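Local coordinates for protein RNA-dependent RNA Polymerase (Bombyx mori cytoplasmic polyhedrosis virus, PDB 6TZ0) that catalyses RNA-templated RNA synthesis, making viral plus strands by conservative transcription and probably also the complementary minus strands during genome replication, at residues Arg407-Glu415 / Lys573-Pro581; His378-Ala386 / Asp561-Ser572. All coordinates share one frame; numbering follows the deposited sequence.

From the N terminus the chain first meets strand 380-384, then the turn between helices 401-409 and 413-422. Much later comes helix 557-573, and right after it the loop that leads to strand 585-591. Interaction 2 joins the strand to the helix and closes a loop of 174 residues. Interaction 1 joins the helix-helix turn to the loop after helix 557-573, across 157 residues. The two closures cross, because their segments alternate along the chain. The centres of interactions 1 and 2 are about 18 Å apart. Segments 561-572 and 573-581 are continuous, so one helix and its C-terminal exit carry both contacts. Together they tie an edge strand and a pair of helices to this element of the central polymerase domain.

Interaction 1: Arg407-Glu415 / Lys573-Pro581; sequences RVNGIHHDE and KCTVPRFGP
Asn409 reaches Thr575 because its CG lies anti to the carbonyl carbon, chi1 -70°, and swings the amide from the last turn of helix 401-409 toward the loop. On the other side, Val576 has CG1 anti to the backbone N, chi1 176°. This sends its two methyls to different partners.

Thr575 N donates to Asn409 OD1 at 2.7 Å. The bond is nearly straight, 164° at the hydrogen, with the donor tilted a little from the carbonyl plane. It holds a backbone N-H just past the end of helix 557-573. Val576 CG2 sits 3.6 Å from Asn409 OD1. The side chains of Val408 and Val576 cross at about a right angle, with Val408 CG1 4.1 Å from Val576 CG2. The other methyl, Val576 CG1, lies against the imidazole of His413, 3.8 Å from His413 CD2. The ring and the valine come from opposite directions. A weak bond runs from His413 NE2 to Val408 O, 3.3 Å, across the turn between the two helices.

Further along, His413 CB meets the edge of the Phe579 ring, 3.7 Å from Phe579 CD1 and near the ring plane. Phe579 also stacks on Phe498 and touches Met502 of helix 501-508. Asp414 OD1 is hydrogen-bonded to Tyr460 OH, and Asp414 OD2 forms a salt bridge with Arg461. Arg461 also binds Gly580 O, so it links Asp414 to the loop.

The short turn between helices 401-409 and 413-422, with His412 at the N-cap position of the second helix, packs on the loop between helix 557-573 and strand 585-591. It lies in the central polymerase domain, away from the metal-binding aspartates.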
loop_
_atom_site.group_PDB
_atom_site.type_symbol
_atom_site.label_atom_id
_atom_site.label_comp_id
_atom_site.label_asym_id
_atom_site.label_seq_id
_atom_site.Cartn_x
_atom_site.Cartn_y
_atom_site.Cartn_z
ATOM N N ARG A 407 0.380 -16.212 -20.751
ATOM C CA ARG A 407 -0.645 -15.289 -20.267
ATOM C C ARG A 407 -0.211 -13.833 -20.408
ATOM O O ARG A 407 -1.037 -12.961 -20.695
ATOM C CB ARG A 407 -0.983 -15.605 -18.814
ATOM C CG ARG A 407 -1.767 -16.878 -18.633
ATOM C CD ARG A 407 -1.999 -17.162 -17.169
ATOM N NE ARG A 407 -2.725 -18.411 -16.987
ATOM C CZ ARG A 407 -4.045 -18.495 -16.901
ATOM N NH1 ARG A 407 -4.779 -17.397 -16.963
ATOM N NH2 ARG A 407 -4.632 -19.671 -16.743
ATOM N N VAL A 408 1.076 -13.555 -20.196
ATOM C CA VAL A 408 1.599 -12.192 -20.270
ATOM C C VAL A 408 1.608 -11.688 -21.709
ATOM O O VAL A 408 1.386 -10.496 -21.958
ATOM C CB VAL A 408 2.990 -12.156 -19.594
ATOM C CG1 VAL A 408 3.782 -10.910 -19.921
ATOM C CG2 VAL A 408 2.826 -12.206 -18.093
ATOM N N ASN A 409 1.789 -12.589 -22.682
ATOM C CA ASN A 409 1.799 -12.182 -24.087
ATOM C C ASN A 409 0.453 -11.643 -24.565
ATOM O O ASN A 409 0.407 -10.888 -25.541
ATOM C CB ASN A 409 2.214 -13.353 -24.969
ATOM C CG ASN A 409 3.665 -13.706 -24.816
ATOM O OD1 ASN A 409 4.515 -12.831 -24.686
ATOM N ND2 ASN A 409 3.965 -14.994 -24.849
ATOM N N GLY A 410 -0.642 -11.997 -23.901
ATOM C CA GLY A 410 -1.951 -11.567 -24.349
ATOM C C GLY A 410 -2.524 -10.381 -23.605
ATOM O O GLY A 410 -3.744 -10.215 -23.541
ATOM N N ILE A 411 -1.660 -9.541 -23.045
ATOM C CA ILE A 411 -2.072 -8.369 -22.285
ATOM C C ILE A 411 -1.488 -7.131 -22.949
ATOM O O ILE A 411 -0.298 -7.102 -23.278
ATOM C CB ILE A 411 -1.615 -8.468 -20.813
ATOM C CG1 ILE A 411 -2.282 -9.653 -20.123
ATOM C CG2 ILE A 411 -1.907 -7.195 -20.051
ATOM C CD1 ILE A 411 -1.698 -9.960 -18.774
ATOM N N HIS A 412 -2.325 -6.118 -23.165
ATOM C CA HIS A 412 -1.861 -4.799 -23.576
ATOM C C HIS A 412 -1.466 -4.050 -22.309
ATOM O O HIS A 412 -2.316 -3.761 -21.463
ATOM C CB HIS A 412 -2.936 -4.051 -24.356
ATOM C CG HIS A 412 -2.464 -2.759 -24.943
ATOM N ND1 HIS A 412 -1.622 -2.701 -26.031
ATOM C CD2 HIS A 412 -2.715 -1.477 -24.595
ATOM C CE1 HIS A 412 -1.375 -1.439 -26.327
ATOM N NE2 HIS A 412 -2.025 -0.676 -25.471
ATOM N N HIS A 413 -0.181 -3.742 -22.176
ATOM C CA HIS A 413 0.356 -3.295 -20.901
ATOM C C HIS A 413 0.252 -1.794 -20.693
ATOM O O HIS A 413 0.294 -1.336 -19.545
ATOM C CB HIS A 413 1.805 -3.756 -20.777
ATOM C CG HIS A 413 1.952 -5.245 -20.772
ATOM N ND1 HIS A 413 1.671 -6.017 -19.666
ATOM C CD2 HIS A 413 2.314 -6.107 -21.749
ATOM C CE1 HIS A 413 1.876 -7.288 -19.956
ATOM N NE2 HIS A 413 2.261 -7.371 -21.215
ATOM N N ASP A 414 0.079 -1.023 -21.764
ATOM C CA ASP A 414 -0.115 0.413 -21.628
ATOM C C ASP A 414 -1.492 0.729 -21.063
ATOM O O ASP A 414 -1.628 1.558 -20.151
ATOM C CB ASP A 414 0.077 1.071 -22.984
ATOM C CG ASP A 414 1.484 0.943 -23.471
ATOM O OD1 ASP A 414 2.363 0.841 -22.609
ATOM O OD2 ASP A 414 1.717 0.939 -24.696
ATOM N N GLU A 415 -2.523 0.076 -21.600
ATOM C CA GLU A 415 -3.864 0.221 -21.058
ATOM C C GLU A 415 -3.947 -0.331 -19.643
ATOM O O GLU A 415 -4.686 0.209 -18.815
ATOM C CB GLU A 415 -4.868 -0.468 -21.980
ATOM C CG GLU A 415 -6.326 -0.284 -21.607
ATOM C CD GLU A 415 -6.807 1.144 -21.768
ATOM O OE1 GLU A 415 -6.257 1.873 -22.616
ATOM O OE2 GLU A 415 -7.741 1.541 -21.042
ATOM N N LYS A 573 11.191 -15.934 -21.463
ATOM C CA LYS A 573 10.367 -16.824 -22.278
ATOM C C LYS A 573 9.298 -16.104 -23.096
ATOM O O LYS A 573 8.820 -16.671 -24.080
ATOM C CB LYS A 573 9.697 -17.891 -21.415
ATOM C CG LYS A 573 10.619 -19.007 -20.972
ATOM C CD LYS A 573 9.886 -20.001 -20.102
ATOM C CE LYS A 573 10.737 -21.229 -19.820
ATOM N NZ LYS A 573 11.944 -20.928 -19.008
ATOM N N CYS A 574 8.911 -14.886 -22.736
ATOM C CA CYS A 574 7.757 -14.270 -23.375
ATOM C C CYS A 574 8.159 -13.544 -24.657
ATOM O O CYS A 574 9.317 -13.552 -25.075
ATOM C CB CYS A 574 7.047 -13.325 -22.408
ATOM S SG CYS A 574 7.987 -11.888 -21.893
ATOM N N THR A 575 7.173 -12.924 -25.307
ATOM C CA THR A 575 7.383 -12.155 -26.537
ATOM C C THR A 575 6.502 -10.911 -26.437
ATOM O O THR A 575 5.348 -10.919 -26.874
ATOM C CB THR A 575 7.050 -12.988 -27.768
ATOM O OG1 THR A 575 7.809 -14.201 -27.743
ATOM C CG2 THR A 575 7.397 -12.234 -29.042
ATOM N N VAL A 576 7.042 -9.851 -25.845
ATOM C CA VAL A 576 6.297 -8.614 -25.611
ATOM C C VAL A 576 7.093 -7.447 -26.174
ATOM O O VAL A 576 8.126 -7.078 -25.604
ATOM C CB VAL A 576 6.012 -8.390 -24.115
ATOM C CG1 VAL A 576 5.333 -7.047 -23.892
ATOM C CG2 VAL A 576 5.152 -9.496 -23.546
ATOM N N PRO A 577 6.681 -6.846 -27.282
ATOM C CA PRO A 577 7.271 -5.574 -27.689
ATOM C C PRO A 577 6.472 -4.412 -27.121
ATOM O O PRO A 577 5.299 -4.550 -26.766
ATOM C CB PRO A 577 7.161 -5.617 -29.215
ATOM C CG PRO A 577 5.916 -6.386 -29.442
ATOM C CD PRO A 577 5.835 -7.414 -28.345
ATOM N N ARG A 578 7.148 -3.265 -27.030
ATOM C CA ARG A 578 6.542 -1.964 -26.733
ATOM C C ARG A 578 5.862 -1.955 -25.360
ATOM O O ARG A 578 4.640 -1.916 -25.243
ATOM C CB ARG A 578 5.548 -1.545 -27.827
ATOM C CG ARG A 578 6.136 -0.812 -29.013
ATOM C CD ARG A 578 6.906 -1.735 -29.902
ATOM N NE ARG A 578 7.278 -1.131 -31.163
ATOM C CZ ARG A 578 8.070 -1.725 -32.043
ATOM N NH1 ARG A 578 8.358 -1.126 -33.177
ATOM N NH2 ARG A 578 8.574 -2.918 -31.778
ATOM N N PHE A 579 6.682 -2.035 -24.314
ATOM C CA PHE A 579 6.115 -1.860 -22.981
ATOM C C PHE A 579 6.106 -0.400 -22.541
ATOM O O PHE A 579 5.040 0.181 -22.347
ATOM C CB PHE A 579 6.842 -2.733 -21.955
ATOM C CG PHE A 579 6.492 -2.407 -20.533
ATOM C CD1 PHE A 579 5.192 -2.524 -20.073
ATOM C CD2 PHE A 579 7.477 -2.026 -19.642
ATOM C CE1 PHE A 579 4.880 -2.221 -18.762
ATOM C CE2 PHE A 579 7.168 -1.733 -18.334
ATOM C CZ PHE A 579 5.872 -1.834 -17.893
ATOM N N GLY A 580 7.261 0.210 -22.373
ATOM C CA GLY A 580 7.271 1.580 -21.928
ATOM C C GLY A 580 7.903 2.491 -22.946
ATOM O O GLY A 580 7.334 2.798 -23.994
ATOM N N PRO A 581 9.103 2.972 -22.625
ATOM C CA PRO A 581 9.997 3.497 -23.655
ATOM C C PRO A 581 10.800 2.419 -24.358
ATOM O O PRO A 581 11.663 2.748 -25.177
ATOM C CB PRO A 581 10.910 4.424 -22.854
ATOM C CG PRO A 581 10.951 3.825 -21.512
ATOM C CD PRO A 581 9.609 3.230 -21.269
#

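Interaction 2: His378-Ala386 / Asp561-Ser572; sequences HESLKQKYA and DIYNTFVLDVAS
Strand 382-384 passes over helix 561-572 with axes 8.0 Å apart and running at 129° to each other, and the CA atoms of Lys382 and Gln383 lie nearest those of Leu568 and Thr565, respectively. Gln383 buries the most surface. Its CG sits between the backbone N and the carbonyl carbon, chi1 52°, and the chain beyond is extended, which carries the amide past Thr565 toward Asp561, in the N-terminal part of the segment. Gln383 NE2 gives Asp561 OD1 a weak bond of 3.0 Å. The amide and carboxylate planes are 55° apart. Thr565 CG2 lies beside the amide, 3.5 Å from Gln383 NE2, and Leu568 CD1 touches NE2 as well. At the other end of the amide, Gln383 OE1 takes a weak bond from Ser380 OG, 3.3 Å.

The strand is an edge of a four-stranded antiparallel sheet and pairs with strand 370-375. Leu381 and Lys382 both face Met373 there, which makes a classic beta bulge. The chain turns a corner at Leu381. Leu381 O lies over Leu568, 3.9 Å from Leu568 CB, and is hydrogen-bonded by Trp606 NE1.

Tyr385 crosses the first turns of the segment. Tyr385 CE2 is 3.6 Å from Thr565 CG2, and Thr565 OG1 lies at the ring edge, in plane. The phenol oxygen rests against Ile562 CG1. At the opposite end, Lys382 bends at its last two torsions and brings NZ to 3.3 Å from Ser572 OG. Ser572 OG donates to Asp569 O, 2.8 Å away. The carboxylate of Asp569 is nearby but not in contact with Lys382 NZ, and may attract it at longer range.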
loop_
_atom_site.group_PDB
_atom_site.type_symbol
_atom_site.label_atom_id
_atom_site.label_comp_id
_atom_site.label_asym_id
_atom_site.label_seq_id
_atom_site.Cartn_x
_atom_site.Cartn_y
_atom_site.Cartn_z
ATOM N N HIS A 378 27.369 -5.667 -17.706
ATOM C CA HIS A 378 27.511 -6.834 -16.829
ATOM C C HIS A 378 26.327 -6.998 -15.882
ATOM O O HIS A 378 26.454 -7.577 -14.807
ATOM C CB HIS A 378 28.833 -6.822 -16.067
ATOM C CG HIS A 378 30.030 -6.874 -16.959
ATOM N ND1 HIS A 378 30.663 -5.742 -17.418
ATOM C CD2 HIS A 378 30.691 -7.921 -17.505
ATOM C CE1 HIS A 378 31.676 -6.088 -18.190
ATOM N NE2 HIS A 378 31.712 -7.405 -18.261
ATOM N N GLU A 379 25.160 -6.536 -16.301
ATOM C CA GLU A 379 23.928 -6.700 -15.551
ATOM C C GLU A 379 23.210 -7.966 -16.005
ATOM O O GLU A 379 23.251 -8.337 -17.177
ATOM C CB GLU A 379 23.040 -5.476 -15.753
ATOM C CG GLU A 379 23.679 -4.198 -15.249
ATOM C CD GLU A 379 22.901 -2.963 -15.637
ATOM O OE1 GLU A 379 21.929 -3.079 -16.409
ATOM O OE2 GLU A 379 23.267 -1.864 -15.174
ATOM N N SER A 380 22.547 -8.630 -15.064
ATOM C CA SER A 380 22.048 -9.977 -15.299
ATOM C C SER A 380 20.770 -9.972 -16.123
ATOM O O SER A 380 19.840 -9.209 -15.851
ATOM C CB SER A 380 21.803 -10.682 -13.969
ATOM O OG SER A 380 21.278 -11.978 -14.169
ATOM N N LEU A 381 20.731 -10.844 -17.127
ATOM C CA LEU A 381 19.546 -11.126 -17.921
ATOM C C LEU A 381 18.998 -12.527 -17.704
ATOM O O LEU A 381 17.815 -12.755 -17.947
ATOM C CB LEU A 381 19.852 -10.934 -19.409
ATOM C CG LEU A 381 19.993 -9.511 -19.932
ATOM C CD1 LEU A 381 20.574 -9.508 -21.293
ATOM C CD2 LEU A 381 18.638 -8.895 -20.016
ATOM N N LYS A 382 19.823 -13.455 -17.231
ATOM C CA LYS A 382 19.423 -14.835 -17.027
ATOM C C LYS A 382 20.316 -15.433 -15.956
ATOM O O LYS A 382 21.532 -15.247 -15.986
ATOM C CB LYS A 382 19.536 -15.632 -18.321
ATOM C CG LYS A 382 18.947 -17.008 -18.275
ATOM C CD LYS A 382 19.157 -17.688 -19.602
ATOM C CE LYS A 382 18.338 -17.018 -20.686
ATOM N NZ LYS A 382 16.881 -17.216 -20.470
ATOM N N GLN A 383 19.716 -16.166 -15.026
ATOM C CA GLN A 383 20.458 -16.638 -13.868
ATOM C C GLN A 383 19.777 -17.862 -13.274
ATOM O O GLN A 383 18.594 -18.113 -13.507
ATOM C CB GLN A 383 20.609 -15.514 -12.845
ATOM C CG GLN A 383 19.305 -14.864 -12.501
ATOM C CD GLN A 383 19.482 -13.658 -11.629
ATOM O OE1 GLN A 383 20.597 -13.307 -11.265
ATOM N NE2 GLN A 383 18.382 -13.010 -11.284
ATOM N N LYS A 384 20.550 -18.625 -12.507
ATOM C CA LYS A 384 20.124 -19.931 -12.034
ATOM C C LYS A 384 20.900 -20.252 -10.768
ATOM O O LYS A 384 22.058 -19.860 -10.631
ATOM C CB LYS A 384 20.365 -20.991 -13.115
ATOM C CG LYS A 384 19.745 -22.346 -12.862
ATOM C CD LYS A 384 19.992 -23.261 -14.035
ATOM C CE LYS A 384 19.194 -24.541 -13.917
ATOM N NZ LYS A 384 19.637 -25.381 -12.781
ATOM N N TYR A 385 20.257 -20.953 -9.841
ATOM C CA TYR A 385 20.881 -21.276 -8.564
ATOM C C TYR A 385 21.640 -22.590 -8.624
ATOM O O TYR A 385 21.190 -23.558 -9.240
ATOM C CB TYR A 385 19.840 -21.332 -7.448
ATOM C CG TYR A 385 19.434 -19.968 -6.965
ATOM C CD1 TYR A 385 20.188 -19.305 -6.011
ATOM C CD2 TYR A 385 18.326 -19.327 -7.488
ATOM C CE1 TYR A 385 19.843 -18.059 -5.576
ATOM C CE2 TYR A 385 17.965 -18.080 -7.049
ATOM C CZ TYR A 385 18.732 -17.450 -6.101
ATOM O OH TYR A 385 18.381 -16.201 -5.674
ATOM N N ALA A 386 22.804 -22.611 -7.976
ATOM C CA ALA A 386 23.581 -23.839 -7.885
ATOM C C ALA A 386 22.948 -24.801 -6.888
ATOM O O ALA A 386 22.541 -25.909 -7.252
ATOM C CB ALA A 386 25.026 -23.521 -7.495
ATOM N N ASP A 561 16.614 -11.099 -5.006
ATOM C CA ASP A 561 17.110 -11.779 -6.198
ATOM C C ASP A 561 16.440 -13.138 -6.446
ATOM O O ASP A 561 16.401 -13.579 -7.597
ATOM C CB ASP A 561 18.622 -11.939 -6.089
ATOM C CG ASP A 561 19.300 -11.999 -7.437
ATOM O OD1 ASP A 561 18.607 -11.915 -8.469
ATOM O OD2 ASP A 561 20.541 -12.102 -7.468
ATOM N N ILE A 562 15.863 -13.775 -5.417
ATOM C CA ILE A 562 15.163 -15.053 -5.599
ATOM C C ILE A 562 13.922 -14.867 -6.467
ATOM O O ILE A 562 13.677 -15.629 -7.409
ATOM C CB ILE A 562 14.800 -15.676 -4.238
ATOM C CG1 ILE A 562 16.049 -16.009 -3.430
ATOM C CG2 ILE A 562 13.967 -16.936 -4.411
ATOM C CD1 ILE A 562 15.766 -16.464 -2.030
ATOM N N TYR A 563 13.121 -13.847 -6.160
ATOM C CA TYR A 563 11.984 -13.489 -6.998
ATOM C C TYR A 563 12.438 -12.927 -8.338
ATOM O O TYR A 563 11.741 -13.099 -9.347
ATOM C CB TYR A 563 11.118 -12.483 -6.241
ATOM C CG TYR A 563 9.822 -12.053 -6.891
ATOM C CD1 TYR A 563 8.708 -12.878 -6.872
ATOM C CD2 TYR A 563 9.700 -10.804 -7.483
ATOM C CE1 TYR A 563 7.520 -12.481 -7.444
ATOM C CE2 TYR A 563 8.512 -10.405 -8.059
ATOM C CZ TYR A 563 7.430 -11.249 -8.038
ATOM O OH TYR A 563 6.250 -10.854 -8.609
ATOM N N ASN A 564 13.600 -12.260 -8.365
ATOM C CA ASN A 564 14.112 -11.723 -9.624
ATOM C C ASN A 564 14.466 -12.819 -10.621
ATOM O O ASN A 564 14.317 -12.611 -11.824
ATOM C CB ASN A 564 15.335 -10.842 -9.389
ATOM C CG ASN A 564 14.991 -9.524 -8.758
ATOM O OD1 ASN A 564 13.943 -8.950 -9.033
ATOM N ND2 ASN A 564 15.889 -9.012 -7.936
ATOM N N THR A 565 14.934 -13.979 -10.146
ATOM C CA THR A 565 15.202 -15.099 -11.052
ATOM C C THR A 565 13.931 -15.596 -11.728
ATOM O O THR A 565 13.933 -15.889 -12.929
ATOM C CB THR A 565 15.855 -16.262 -10.312
ATOM O OG1 THR A 565 14.992 -16.696 -9.258
ATOM C CG2 THR A 565 17.169 -15.863 -9.740
ATOM N N PHE A 566 12.845 -15.708 -10.964
ATOM C CA PHE A 566 11.552 -16.114 -11.508
ATOM C C PHE A 566 11.028 -15.098 -12.517
ATOM O O PHE A 566 10.537 -15.472 -13.598
ATOM C CB PHE A 566 10.585 -16.312 -10.340
ATOM C CG PHE A 566 9.169 -16.561 -10.736
ATOM C CD1 PHE A 566 8.789 -17.756 -11.312
ATOM C CD2 PHE A 566 8.197 -15.607 -10.477
ATOM C CE1 PHE A 566 7.468 -17.975 -11.662
ATOM C CE2 PHE A 566 6.884 -15.819 -10.823
ATOM C CZ PHE A 566 6.517 -17.003 -11.412
ATOM N N VAL A 567 11.163 -13.809 -12.195
ATOM C CA VAL A 567 10.728 -12.749 -13.099
ATOM C C VAL A 567 11.556 -12.750 -14.379
ATOM O O VAL A 567 11.014 -12.594 -15.477
ATOM C CB VAL A 567 10.778 -11.394 -12.368
ATOM C CG1 VAL A 567 10.536 -10.244 -13.310
ATOM C CG2 VAL A 567 9.730 -11.369 -11.296
ATOM N N LEU A 568 12.865 -12.988 -14.273
ATOM C CA LEU A 568 13.703 -13.006 -15.467
ATOM C C LEU A 568 13.482 -14.255 -16.310
ATOM O O LEU A 568 13.607 -14.186 -17.535
ATOM C CB LEU A 568 15.174 -12.865 -15.090
ATOM C CG LEU A 568 15.593 -11.472 -14.635
ATOM C CD1 LEU A 568 17.029 -11.474 -14.166
ATOM C CD2 LEU A 568 15.407 -10.490 -15.759
ATOM N N ASP A 569 13.112 -15.381 -15.690
ATOM C CA ASP A 569 12.742 -16.570 -16.458
ATOM C C ASP A 569 11.493 -16.324 -17.293
ATOM O O ASP A 569 11.471 -16.610 -18.503
ATOM C CB ASP A 569 12.508 -17.758 -15.529
ATOM C CG ASP A 569 13.781 -18.310 -14.951
ATOM O OD1 ASP A 569 14.836 -18.179 -15.601
ATOM O OD2 ASP A 569 13.725 -18.897 -13.851
ATOM N N VAL A 570 10.448 -15.779 -16.664
ATOM C CA VAL A 570 9.212 -15.510 -17.395
ATOM C C VAL A 570 9.436 -14.425 -18.444
ATOM O O VAL A 570 8.907 -14.501 -19.558
ATOM C CB VAL A 570 8.086 -15.130 -16.420
ATOM C CG1 VAL A 570 6.800 -14.866 -17.165
ATOM C CG2 VAL A 570 7.880 -16.217 -15.413
ATOM N N ALA A 571 10.267 -13.431 -18.128
ATOM C CA ALA A 571 10.530 -12.349 -19.066
ATOM C C ALA A 571 11.353 -12.813 -20.255
ATOM O O ALA A 571 11.174 -12.299 -21.362
ATOM C CB ALA A 571 11.239 -11.204 -18.349
ATOM N N SER A 572 12.248 -13.776 -20.057
ATOM C CA SER A 572 12.999 -14.306 -21.185
ATOM C C SER A 572 12.123 -15.185 -22.063
ATOM O O SER A 572 12.273 -15.184 -23.289
ATOM C CB SER A 572 14.205 -15.093 -20.691
ATOM O OG SER A 572 13.788 -16.291 -20.071
#